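Local coordinates for protein putative O-GlcNAcase nagJ (Clostridium perfringens, PDB 6PV5) that probably hydrolyses terminal N-acetylhexosamine residues from glycans, as a family 84 glycoside hydrolase whose N-terminal, catalytic and post-catalytic regions are present here, at residues A[40-43]-A[44-48]. Numbering follows the deposited sequence.
Sequences ISIY and PTPKD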
# COMPACT_ATOMS: atom_id res chain seq x y z
N ILE A 40 -8.71 9.66 19.78
CA ILE A 40 -7.53 8.83 19.63
C ILE A 40 -7.58 8.24 18.22
O ILE A 40 -8.64 7.85 17.76
CB ILE A 40 -7.48 7.74 20.72
N SER A 41 -6.43 8.23 17.54
CA SER A 41 -6.34 7.72 16.18
C SER A 41 -5.13 6.81 16.02
O SER A 41 -3.99 7.26 16.10
CB SER A 41 -6.28 8.85 15.19
OG SER A 41 -6.04 8.35 13.88
N ILE A 42 -5.40 5.52 15.79
CA ILE A 42 -4.37 4.54 15.52
C ILE A 42 -4.57 4.02 14.11
O ILE A 42 -5.67 3.62 13.73
CB ILE A 42 -4.36 3.39 16.55
CG1 ILE A 42 -4.45 3.90 17.99
CG2 ILE A 42 -3.16 2.48 16.32
CD1 ILE A 42 -3.27 4.74 18.42
N TYR A 43 -3.50 4.02 13.33
CA TYR A 43 -3.56 3.61 11.94
C TYR A 43 -2.43 2.61 11.74
O TYR A 43 -1.30 2.91 12.14
CB TYR A 43 -3.33 4.83 11.05
CG TYR A 43 -3.70 4.68 9.60
CD1 TYR A 43 -5.02 4.78 9.19
CD2 TYR A 43 -2.73 4.46 8.64
CE1 TYR A 43 -5.37 4.67 7.86
CE2 TYR A 43 -3.06 4.38 7.29
CZ TYR A 43 -4.38 4.47 6.90
OH TYR A 43 -4.74 4.37 5.59
N PRO A 44 -2.66 1.42 11.15
CA PRO A 44 -4.00 0.97 10.73
C PRO A 44 -4.97 0.81 11.90
O PRO A 44 -4.53 0.69 13.04
CB PRO A 44 -3.73 -0.43 10.16
CG PRO A 44 -2.29 -0.38 9.71
CD PRO A 44 -1.61 0.46 10.77
N THR A 45 -6.28 0.82 11.60
CA THR A 45 -7.34 0.72 12.60
C THR A 45 -7.23 -0.60 13.37
O THR A 45 -7.35 -1.67 12.78
CB THR A 45 -8.73 0.82 11.97
OG1 THR A 45 -8.79 2.05 11.24
CG2 THR A 45 -9.84 0.79 13.00
N PRO A 46 -7.02 -0.56 14.71
CA PRO A 46 -6.95 -1.79 15.51
C PRO A 46 -8.23 -2.63 15.46
O PRO A 46 -9.33 -2.09 15.33
CB PRO A 46 -6.64 -1.29 16.93
CG PRO A 46 -6.99 0.18 16.92
CD PRO A 46 -6.78 0.65 15.50
N LYS A 47 -8.07 -3.96 15.52
CA LYS A 47 -9.20 -4.87 15.61
C LYS A 47 -10.14 -4.41 16.73
O LYS A 47 -11.32 -4.18 16.49
CB LYS A 47 -8.76 -6.32 15.83
N ASP A 48 -9.59 -4.24 17.94
CA ASP A 48 -10.43 -3.94 19.09
C ASP A 48 -9.78 -2.83 19.92
O ASP A 48 -8.65 -2.98 20.39
CB ASP A 48 -10.71 -5.22 19.90
CG ASP A 48 -11.67 -5.06 21.06
OD1 ASP A 48 -11.36 -4.26 21.97
OD2 ASP A 48 -12.71 -5.76 21.07
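Ile42 meets Pro46 across a type VI turn of the VIb form, residues 42-45, with a cis peptide bond between Tyr43 and Pro44; this largely buried contact lies in the loop before strand 48-51 of the family 20 domain 2-like region. Proline suits position 44 because its peptide bond adopts the cis form far more readily than that of other residues, and here that form brings the CA atoms of Tyr43 and Pro44 to 2.9 Å and bends the chain sharply. The fold-back sets Ile42 CB 3.8 Å from Pro46 CD, the two side chains crossing at about a right angle. With CG2 anti to the backbone N, CB and CG2 of beta-branched Ile42 face this CD of the puckered ring, while the CG1-CD1 branch leads away. Pro46 suits its place, having an apolar CD and no N-H to satisfy. VIb turns usually lack the closing N-H...O bond; Thr45 CA lies 3.5 Å from Ile42 O in a weak CA-H...O contact. Tyr43 (chi1 -165°) carries its long ring out of the turn against helices 446-457 and 464-476, its hydroxyl hydrogen-bonding to Ser467. Pro44 rests on Asp454 and Trp457 of helix 446-457, while Thr45 N and O bond to Asp454 and Asn458. Pro46 touches Ile180 and Asp182 of strand 174-182, and Lys47 N bonds to Asp182 OD1; the turn thus joins helices that follow the barrel's last strand to the N-terminal sheet.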